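Exo beta-1,2-glucooligosaccharide sophorohydrolase (non-reducing end) (Parabacteroides distasonis ATCC 8503, PDB 5Z06) hydrolyses linear beta-1,2-glucan and beta-1,2-glucooligosaccharides of four or more units, releasing sophorose from the non-reducing end. Local coordinates at residues Thr113-Leu118 with Phe142-Val147; Glu484-Gly489 with His547-Lys552; Gly647-Phe652 with Pro661-Leu666. All blocks are in the same frame, centred on the assembly; numbering follows the deposited sequence. Where two conformers were deposited one is given.

Interaction 1 (Thr113-Leu118 with Phe142-Val147)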
loop_
_atom_site.group_PDB
_atom_site.type_symbol
_atom_site.label_atom_id
_atom_site.label_comp_id
_atom_site.label_asym_id
_atom_site.label_seq_id
_atom_site.Cartn_x
_atom_site.Cartn_y
_atom_site.Cartn_z
ATOM N N THR A 113 6.820 23.026 17.949
ATOM C CA THR A 113 7.724 23.404 19.016
ATOM C C THR A 113 8.808 22.355 19.046
ATOM O O THR A 113 8.691 21.274 18.447
ATOM C CB THR A 113 7.049 23.504 20.408
ATOM O OG1 THR A 113 6.593 22.213 20.831
ATOM C CG2 THR A 113 5.900 24.519 20.400
ATOM N N TYR A 114 9.862 22.684 19.764
ATOM C CA TYR A 114 11.074 21.911 19.751
ATOM C C TYR A 114 11.500 21.520 21.141
ATOM O O TYR A 114 11.140 22.139 22.145
ATOM C CB TYR A 114 12.180 22.739 19.116
ATOM C CG TYR A 114 12.010 22.953 17.637
ATOM C CD1 TYR A 114 11.179 23.957 17.144
ATOM C CD2 TYR A 114 12.691 22.151 16.728
ATOM C CE1 TYR A 114 11.038 24.154 15.787
ATOM C CE2 TYR A 114 12.573 22.349 15.383
ATOM C CZ TYR A 114 11.746 23.334 14.916
ATOM O OH TYR A 114 11.644 23.488 13.574
ATOM N N THR A 115 12.321 20.491 21.182
ATOM C CA THR A 115 13.066 20.205 22.358
ATOM C C THR A 115 14.223 21.205 22.373
ATOM O O THR A 115 14.422 21.974 21.425
ATOM C CB THR A 115 13.627 18.777 22.346
ATOM O OG1 THR A 115 14.620 18.655 21.319
ATOM C CG2 THR A 115 12.514 17.741 22.170
ATOM N N GLN A 116 14.986 21.181 23.454
ATOM C CA GLN A 116 16.270 21.851 23.485
ATOM C C GLN A 116 17.216 21.187 22.462
ATOM O O GLN A 116 17.095 19.987 22.154
ATOM C CB GLN A 116 16.863 21.822 24.899
ATOM C CG GLN A 116 17.325 20.439 25.357
ATOM C CD GLN A 116 17.346 20.269 26.874
ATOM O OE1 GLN A 116 16.342 20.475 27.546
ATOM N NE2 GLN A 116 18.488 19.863 27.409
ATOM N N TYR A 117 18.124 21.998 21.928
ATOM C CA TYR A 117 19.163 21.538 21.022
ATOM C C TYR A 117 20.388 21.072 21.792
ATOM O O TYR A 117 20.820 21.709 22.741
ATOM C CB TYR A 117 19.579 22.650 20.057
ATOM C CG TYR A 117 18.626 22.823 18.911
ATOM C CD1 TYR A 117 17.502 23.639 19.045
ATOM C CD2 TYR A 117 18.837 22.160 17.685
ATOM C CE1 TYR A 117 16.610 23.801 18.000
ATOM C CE2 TYR A 117 17.953 22.318 16.625
ATOM C CZ TYR A 117 16.832 23.136 16.797
ATOM O OH TYR A 117 15.931 23.332 15.786
ATOM N N LEU A 118 20.954 19.962 21.344
ATOM C CA LEU A 118 22.156 19.415 21.902
ATOM C C LEU A 118 23.227 19.527 20.844
ATOM O O LEU A 118 22.924 19.454 19.663
ATOM C CB LEU A 118 21.939 17.953 22.252
ATOM C CG LEU A 118 20.818 17.685 23.253
ATOM C CD1 LEU A 118 20.543 16.192 23.288
ATOM C CD2 LEU A 118 21.198 18.226 24.632
ATOM N N PHE A 142 17.264 15.412 25.508
ATOM C CA PHE A 142 16.316 16.366 24.883
ATOM C C PHE A 142 15.260 16.876 25.853
ATOM O O PHE A 142 14.473 17.770 25.506
ATOM C CB PHE A 142 15.619 15.764 23.649
ATOM C CG PHE A 142 16.560 15.443 22.513
ATOM C CD1 PHE A 142 17.148 16.459 21.768
ATOM C CD2 PHE A 142 16.843 14.125 22.179
ATOM C CE1 PHE A 142 18.010 16.161 20.720
ATOM C CE2 PHE A 142 17.708 13.821 21.133
ATOM C CZ PHE A 142 18.291 14.843 20.397
ATOM N N GLY A 143 15.240 16.323 27.064
ATOM C CA GLY A 143 14.267 16.705 28.070
ATOM C C GLY A 143 12.945 16.045 27.756
ATOM O O GLY A 143 11.896 16.599 28.063
ATOM N N LEU A 144 13.010 14.865 27.132
ATOM C CA LEU A 144 11.825 14.074 26.822
ATOM C C LEU A 144 11.538 13.127 27.972
ATOM O O LEU A 144 12.392 12.312 28.364
ATOM C CB LEU A 144 12.005 13.253 25.536
ATOM C CG LEU A 144 12.023 14.059 24.230
ATOM C CD1 LEU A 144 12.645 13.249 23.113
ATOM C CD2 LEU A 144 10.623 14.509 23.868
ATOM N N ASN A 145 10.306 13.221 28.464
ATOM C CA ASN A 145 9.770 12.293 29.449
ATOM C C ASN A 145 9.543 10.950 28.730
ATOM O O ASN A 145 9.850 10.825 27.535
ATOM C CB ASN A 145 8.463 12.850 30.059
ATOM C CG ASN A 145 8.614 14.281 30.600
ATOM O OD1 ASN A 145 9.673 14.667 31.093
ATOM N ND2 ASN A 145 7.552 15.072 30.490
ATOM N N ALA A 146 9.021 9.956 29.450
ATOM C CA ALA A 146 8.740 8.619 28.891
ATOM C C ALA A 146 8.015 8.671 27.526
ATOM O O ALA A 146 6.975 9.321 27.375
ATOM C CB ALA A 146 7.929 7.791 29.879
ATOM N N VAL A 147 8.595 8.006 26.534
ATOM C CA VAL A 147 8.037 7.968 25.185
ATOM C C VAL A 147 7.405 6.598 25.005
ATOM O O VAL A 147 8.018 5.592 25.316
ATOM C CB VAL A 147 9.123 8.226 24.116
ATOM C CG1 VAL A 147 8.564 8.062 22.706
ATOM C CG2 VAL A 147 9.683 9.628 24.280
#
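Phe142 sets its ring against Leu118 and its backbone beside Thr115 and Gln116, joining two loops of an N-terminal beta-sandwich. Residues 113-118 lead from strand 104-109 into strand 118-119, its hairpin partner at the outer side of the five-stranded antiparallel sheet, while 142-147 belong to the connection that leaves strand 132-138 of the seven-stranded sheet for strand 155-161 of the five-stranded one. The apolar part of the contact centres on the aromatic ring. Leu118 CD1 sits over one face of Phe142 in a CH-pi contact, 3.8 Å from the ring centroid and 18° off its normal, displaced toward the rim so that CE1 of Phe142 is its nearest atom, at 3.6 Å. Ile137 of strand 132-138 touches both side chains. Further along, the methyl CG2 of Thr115 meets Leu144 CD2 at 4.1 Å, and both residues also pack on Tyr109. The two segments share no hydrogen bond; the polar groups bond within 113-118 and to strand 104-109. With OG1 of Thr115 between its backbone N and carbonyl carbon (chi1 67°), the hydroxyl donates to Gln116 O at 2.9 Å, approaching from 38° above the carbonyl plane, and it is also hydrogen-bonded to Ile107 N. The same OG1 comes within 3.4 Å of Phe142 CD1, obliquely to the ring. Gln116 O instead meets the ring edge in its plane, where a carbonyl oxygen faces the slightly positive C-H rim, 3.5 Å from Phe142 CD1. Gly143 follows with a positive phi angle near the end of the Gln116 side chain; a CB on Gly143 would stand just 3.2 Å from Gln116 OE1.

Interaction 2 (Glu484-Gly489 with His547-Lys552)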
loop_
_atom_site.group_PDB
_atom_site.type_symbol
_atom_site.label_atom_id
_atom_site.label_comp_id
_atom_site.label_asym_id
_atom_site.label_seq_id
_atom_site.Cartn_x
_atom_site.Cartn_y
_atom_site.Cartn_z
ATOM N N GLU A 484 -35.381 -3.531 -6.735
ATOM C CA GLU A 484 -35.694 -2.092 -6.853
ATOM C C GLU A 484 -34.714 -1.210 -6.105
ATOM O O GLU A 484 -34.523 -0.056 -6.480
ATOM C CB GLU A 484 -37.140 -1.764 -6.404
ATOM C CG GLU A 484 -38.225 -1.977 -7.468
ATOM C CD GLU A 484 -38.564 -3.436 -7.740
ATOM O OE1 GLU A 484 -38.142 -4.330 -6.968
ATOM O OE2 GLU A 484 -39.271 -3.702 -8.740
ATOM N N MET A 485 -34.116 -1.751 -5.043
ATOM C CA MET A 485 -33.106 -1.056 -4.261
ATOM C C MET A 485 -31.905 -0.605 -5.080
ATOM O O MET A 485 -31.243 0.369 -4.719
ATOM C CB MET A 485 -32.646 -1.940 -3.113
ATOM C CG MET A 485 -33.771 -2.311 -2.167
ATOM S SD MET A 485 -34.263 -0.897 -1.184
ATOM C CE MET A 485 -36.024 -1.213 -1.013
ATOM N N TYR A 486 -31.627 -1.316 -6.170
ATOM C CA TYR A 486 -30.662 -0.872 -7.149
ATOM C C TYR A 486 -30.985 0.515 -7.710
ATOM O O TYR A 486 -30.077 1.316 -7.903
ATOM C CB TYR A 486 -30.565 -1.855 -8.308
ATOM C CG TYR A 486 -29.522 -1.442 -9.308
ATOM C CD1 TYR A 486 -28.190 -1.835 -9.163
ATOM C CD2 TYR A 486 -29.861 -0.635 -10.401
ATOM C CE1 TYR A 486 -27.234 -1.461 -10.097
ATOM C CE2 TYR A 486 -28.910 -0.239 -11.321
ATOM C CZ TYR A 486 -27.599 -0.655 -11.163
ATOM O OH TYR A 486 -26.673 -0.245 -12.063
ATOM N N TYR A 487 -32.256 0.805 -7.974
ATOM C CA TYR A 487 -32.639 2.142 -8.500
ATOM C C TYR A 487 -32.960 3.151 -7.429
ATOM O O TYR A 487 -32.671 4.327 -7.588
ATOM C CB TYR A 487 -33.797 2.040 -9.509
ATOM C CG TYR A 487 -33.347 1.340 -10.756
ATOM C CD1 TYR A 487 -32.503 1.977 -11.658
ATOM C CD2 TYR A 487 -33.684 0.013 -10.994
ATOM C CE1 TYR A 487 -32.051 1.331 -12.794
ATOM C CE2 TYR A 487 -33.246 -0.630 -12.126
ATOM C CZ TYR A 487 -32.431 0.042 -13.019
ATOM O OH TYR A 487 -31.981 -0.587 -14.134
ATOM N N SER A 488 -33.556 2.691 -6.343
ATOM C CA SER A 488 -34.010 3.580 -5.279
ATOM C C SER A 488 -32.829 4.003 -4.403
ATOM O O SER A 488 -32.843 5.088 -3.824
ATOM C CB SER A 488 -35.082 2.879 -4.452
ATOM O OG SER A 488 -34.510 1.927 -3.556
ATOM N N GLY A 489 -31.806 3.145 -4.329
ATOM C CA GLY A 489 -30.638 3.371 -3.484
ATOM C C GLY A 489 -29.400 3.702 -4.271
ATOM O O GLY A 489 -29.042 4.872 -4.416
ATOM N N HIS A 547 -19.341 -6.460 -18.533
ATOM C CA HIS A 547 -19.882 -6.831 -19.842
ATOM C C HIS A 547 -21.293 -7.400 -19.702
ATOM O O HIS A 547 -22.067 -7.327 -20.630
ATOM C CB HIS A 547 -19.072 -7.952 -20.524
ATOM C CG HIS A 547 -17.649 -7.609 -20.871
ATOM N ND1 HIS A 547 -17.310 -6.923 -22.018
ATOM C CD2 HIS A 547 -16.474 -7.935 -20.273
ATOM C CE1 HIS A 547 -15.993 -6.809 -22.094
ATOM N NE2 HIS A 547 -15.463 -7.400 -21.039
ATOM N N LYS A 548 -21.604 -8.031 -18.575
ATOM C CA LYS A 548 -22.830 -8.811 -18.439
ATOM C C LYS A 548 -23.763 -8.195 -17.446
ATOM O O LYS A 548 -24.617 -8.880 -16.890
ATOM C CB LYS A 548 -22.502 -10.240 -18.030
ATOM C CG LYS A 548 -21.660 -10.974 -19.063
ATOM C CD LYS A 548 -21.254 -12.314 -18.491
ATOM C CE LYS A 548 -20.545 -13.200 -19.499
ATOM N NZ LYS A 548 -20.295 -14.503 -18.807
ATOM N N PHE A 549 -23.602 -6.900 -17.214
ATOM C CA PHE A 549 -24.575 -6.185 -16.463
ATOM C C PHE A 549 -24.838 -4.881 -17.140
ATOM O O PHE A 549 -23.917 -4.087 -17.397
ATOM C CB PHE A 549 -24.187 -5.945 -15.025
ATOM C CG PHE A 549 -25.216 -5.160 -14.294
ATOM C CD1 PHE A 549 -26.505 -5.663 -14.163
ATOM C CD2 PHE A 549 -24.931 -3.913 -13.789
ATOM C CE1 PHE A 549 -27.495 -4.935 -13.523
ATOM C CE2 PHE A 549 -25.912 -3.180 -13.147
ATOM C CZ PHE A 549 -27.201 -3.687 -13.018
ATOM N N THR A 550 -26.122 -4.697 -17.415
ATOM C CA THR A 550 -26.650 -3.543 -18.073
ATOM C C THR A 550 -27.892 -3.173 -17.321
ATOM O O THR A 550 -28.776 -3.989 -17.173
ATOM C CB THR A 550 -26.983 -3.917 -19.519
ATOM O OG1 THR A 550 -25.836 -4.535 -20.086
ATOM C CG2 THR A 550 -27.354 -2.708 -20.336
ATOM N N ASP A 551 -27.931 -1.957 -16.792
ATOM C CA ASP A 551 -29.131 -1.411 -16.151
ATOM C C ASP A 551 -29.885 -0.566 -17.189
ATOM O O ASP A 551 -29.566 -0.629 -18.391
ATOM C CB ASP A 551 -28.776 -0.660 -14.852
ATOM C CG ASP A 551 -27.955 0.614 -15.066
ATOM O OD1 ASP A 551 -27.808 1.138 -16.190
ATOM O OD2 ASP A 551 -27.438 1.100 -14.064
ATOM N N LYS A 552 -30.872 0.218 -16.758
ATOM C CA LYS A 552 -31.653 1.005 -17.718
ATOM C C LYS A 552 -30.849 2.139 -18.386
ATOM O O LYS A 552 -31.206 2.606 -19.454
ATOM C CB LYS A 552 -32.951 1.499 -17.079
ATOM C CG LYS A 552 -32.856 2.673 -16.117
ATOM C CD LYS A 552 -34.096 2.739 -15.198
ATOM C CE LYS A 552 -34.633 4.150 -14.950
ATOM N NZ LYS A 552 -35.621 4.561 -15.993
#
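Asp551 OD2 is gripped by two phenol groups, Tyr486 OH, which donates to it over a short 2.5 Å, and Tyr556 OH. The Tyr486 hydroxyl arrives on the anti side of the carboxylate, 25° out of its plane, and the two side chains cross at about a right angle. OD1 of Asp551 is taken up by the backbone N-H groups of Tyr553 and Thr554, the first closing an Asx turn just ahead of helix 556-573, so the carboxylate is fixed at both oxygens. The tip of the Tyr486 side chain also meets that of Phe549 in an offset edge-to-face pair, the edge of Phe549 turned toward the face of Tyr486, centroids 5.3 Å apart and planes at 79°, with Phe549 CZ 3.6 Å from Tyr486 CZ. A phenylalanine in place of Tyr486 would probably keep much of this ring packing but leave buried Asp551 OD2 without one of its two hydroxyl partners. Tyr487 carries the other half of the contact: its OH accepts the backbone N-H of Lys552 at 3.0 Å and lies 3.3 Å from Asp551 CB. Lys552 CG stands between its backbone N and carbonyl carbon (chi1 76°), which sets CG 3.7 Å from Tyr487 CE1, and the chain runs on obliquely across the ring, CD lying 3.5 Å from Tyr487 CE1. Met467 and Met471 of helix 467-475 and Ile700 of helix 691-702 pack on both Tyr486 and Phe549. Helix 485-490 and the loop before helix 556-573 are thereby joined within the helical glycoamylase-like domain, consistent with the (alpha/alpha)6 barrel of family GH144.

Interaction 3 (Gly647-Phe652 with Pro661-Leu666)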
loop_
_atom_site.group_PDB
_atom_site.type_symbol
_atom_site.label_atom_id
_atom_site.label_comp_id
_atom_site.label_asym_id
_atom_site.label_seq_id
_atom_site.Cartn_x
_atom_site.Cartn_y
_atom_site.Cartn_z
ATOM N N GLY A 647 4.860 -6.441 -5.847
ATOM C CA GLY A 647 4.350 -5.814 -7.046
ATOM C C GLY A 647 4.774 -4.367 -6.979
ATOM O O GLY A 647 5.753 -4.023 -6.316
ATOM N N PHE A 648 4.030 -3.508 -7.640
ATOM C CA PHE A 648 4.405 -2.108 -7.660
ATOM C C PHE A 648 4.075 -1.488 -6.336
ATOM O O PHE A 648 3.098 -1.856 -5.695
ATOM C CB PHE A 648 3.726 -1.339 -8.777
ATOM C CG PHE A 648 4.079 -1.831 -10.132
ATOM C CD1 PHE A 648 5.225 -1.388 -10.761
ATOM C CD2 PHE A 648 3.253 -2.722 -10.801
ATOM C CE1 PHE A 648 5.537 -1.834 -12.029
ATOM C CE2 PHE A 648 3.578 -3.178 -12.066
ATOM C CZ PHE A 648 4.719 -2.734 -12.674
ATOM N N ARG A 649 4.881 -0.513 -5.952
ATOM C CA ARG A 649 4.579 0.251 -4.762
ATOM C C ARG A 649 3.256 0.962 -4.927
ATOM O O ARG A 649 2.798 1.201 -6.028
ATOM C CB ARG A 649 5.705 1.219 -4.446
ATOM C CG ARG A 649 6.969 0.453 -4.145
ATOM C CD ARG A 649 8.083 1.325 -3.632
ATOM N NE ARG A 649 9.292 0.522 -3.598
ATOM C CZ ARG A 649 9.589 -0.344 -2.637
ATOM N NH1 ARG A 649 8.770 -0.528 -1.594
ATOM N NH2 ARG A 649 10.720 -1.026 -2.722
ATOM N N ASP A 650 2.624 1.264 -3.816
ATOM C CA ASP A 650 1.243 1.712 -3.844
ATOM C C ASP A 650 0.988 2.939 -4.708
ATOM O O ASP A 650 -0.041 3.027 -5.373
ATOM C CB ASP A 650 0.770 2.006 -2.447
ATOM C CG ASP A 650 -0.716 2.110 -2.365
ATOM O OD1 ASP A 650 -1.386 1.201 -2.896
ATOM O OD2 ASP A 650 -1.210 3.089 -1.755
ATOM N N ALA A 651 1.935 3.868 -4.691
ATOM C CA ALA A 651 1.807 5.113 -5.397
ATOM C C ALA A 651 3.139 5.781 -5.489
ATOM O O ALA A 651 4.030 5.519 -4.695
ATOM C CB ALA A 651 0.828 6.048 -4.679
ATOM N N PHE A 652 3.225 6.716 -6.412
ATOM C CA PHE A 652 4.399 7.529 -6.542
ATOM C C PHE A 652 4.048 8.910 -7.078
ATOM O O PHE A 652 3.031 9.105 -7.766
ATOM C CB PHE A 652 5.412 6.817 -7.449
ATOM C CG PHE A 652 4.981 6.707 -8.880
ATOM C CD1 PHE A 652 4.001 5.805 -9.261
ATOM C CD2 PHE A 652 5.588 7.485 -9.866
ATOM C CE1 PHE A 652 3.624 5.693 -10.582
ATOM C CE2 PHE A 652 5.218 7.373 -11.190
ATOM C CZ PHE A 652 4.227 6.481 -11.551
ATOM N N PRO A 661 5.749 4.132 0.905
ATOM C CA PRO A 661 6.523 3.121 1.642
ATOM C C PRO A 661 5.795 1.800 1.833
ATOM O O PRO A 661 6.314 0.939 2.511
ATOM C CB PRO A 661 6.759 3.791 2.995
ATOM C CG PRO A 661 5.583 4.711 3.169
ATOM C CD PRO A 661 5.066 5.076 1.806
ATOM N N LEU A 662 4.618 1.615 1.229
ATOM C CA LEU A 662 3.795 0.452 1.519
ATOM C C LEU A 662 3.246 -0.208 0.271
ATOM O O LEU A 662 3.238 0.366 -0.829
ATOM C CB LEU A 662 2.638 0.819 2.491
ATOM C CG LEU A 662 1.713 2.003 2.209
ATOM C CD1 LEU A 662 0.752 1.735 1.064
ATOM C CD2 LEU A 662 0.888 2.295 3.443
ATOM N N PHE A 663 2.779 -1.425 0.491
ATOM C CA PHE A 663 1.893 -2.100 -0.405
ATOM C C PHE A 663 0.556 -2.174 0.285
ATOM O O PHE A 663 0.465 -2.471 1.490
ATOM C CB PHE A 663 2.412 -3.493 -0.677
ATOM C CG PHE A 663 3.773 -3.490 -1.257
ATOM C CD1 PHE A 663 3.947 -3.304 -2.612
ATOM C CD2 PHE A 663 4.883 -3.613 -0.435
ATOM C CE1 PHE A 663 5.215 -3.260 -3.149
ATOM C CE2 PHE A 663 6.150 -3.587 -0.968
ATOM C CZ PHE A 663 6.322 -3.406 -2.326
ATOM N N MET A 664 -0.487 -1.973 -0.491
ATOM C CA MET A 664 -1.821 -1.803 0.063
ATOM C C MET A 664 -2.647 -3.010 -0.338
ATOM O O MET A 664 -2.667 -3.376 -1.496
ATOM C CB MET A 664 -2.414 -0.528 -0.505
ATOM C CG MET A 664 -3.609 -0.017 0.240
ATOM S SD MET A 664 -3.184 0.720 1.818
ATOM C CE MET A 664 -4.871 0.923 2.390
ATOM N N GLY A 665 -3.315 -3.622 0.640
ATOM C CA GLY A 665 -4.190 -4.781 0.408
ATOM C C GLY A 665 -5.250 -4.518 -0.636
ATOM O O GLY A 665 -5.555 -5.394 -1.460
ATOM N N LEU A 666 -5.831 -3.322 -0.590
ATOM C CA LEU A 666 -6.845 -2.946 -1.558
ATOM C C LEU A 666 -6.327 -2.855 -2.981
ATOM O O LEU A 666 -7.109 -3.026 -3.916
ATOM C CB LEU A 666 -7.444 -1.576 -1.215
ATOM C CG LEU A 666 -8.445 -1.455 -0.085
ATOM C CD1 LEU A 666 -8.707 0.020 0.096
ATOM C CD2 LEU A 666 -9.731 -2.184 -0.434
HETATM O O HOH W 1 6.256 0.495 -1.043
HETATM O O HOH W 2 -0.201 -1.048 -3.077
#
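The contact of Asp650 with Leu662 and Met664 is a buried, partly water-mediated junction near the centre of the molecule, between residues 647-652, which begin with strand 647-648, and residues 661-666, where strand 663-664 runs into helix 665-680. One direct hydrogen bond joins the backbones: the N-H of Asp650 donates to Leu662 O at 3.2 Å, with a C=O...N angle of 165°. The Asp650 and Leu662 side chains lie side by side, pointing the same way, with CB of Asp650 3.5 Å from CD1 of Leu662. CG of Asp650 is anti to its backbone N (chi1 -165°), which brings CG within 3.6 Å of Met664 CB; OD1 lies nearer still. A water donates to Asp650 OD1 at 2.5 Å and accepts from Met664 N at 2.8 Å; Asn667 ND2 is a further partner of OD1. A second water accepts from Arg649 NH1 at 2.8 Å, donates weakly to Leu662 O and lies above one face of the Phe663 ring, displaced toward its rim. That ring turns its edge to two carbonyls, CE1 being 3.3 Å from Gly647 O and CD1 3.5 Å from Phe648 O. Strand 663-664 pairs with 313-314, and Met664 also touches Arg76, from the N-terminal part of the chain. A glycerol, probably from the crystallisation liquor, lies about 5 Å from the Met664 side chain, consistent with a pocket among the loops of an (alpha/alpha)6 glycosidase barrel.

How the interactions relate
Interactions 1, 2 and 3 follow one another along the chain, each closing before the next opens, and none touches another. Interaction 1 lies in the N-terminal beta-sandwich, whose seven-stranded sheet includes strand 169-180 with the calcium ligand Asp175. Interactions 2 and 3 both belong to the glycoamylase-like region. Centres of interactions 1 and 2 are about 59 Å apart, on opposite sides of the chain's centre, whereas interaction 3 lies close to that centre, its own centre about 34 Å from that of interaction 1 and about 32 Å from that of interaction 2. Across the monomer they thus join two sandwich loops, two central segments, and a helix with a loop of the helical part.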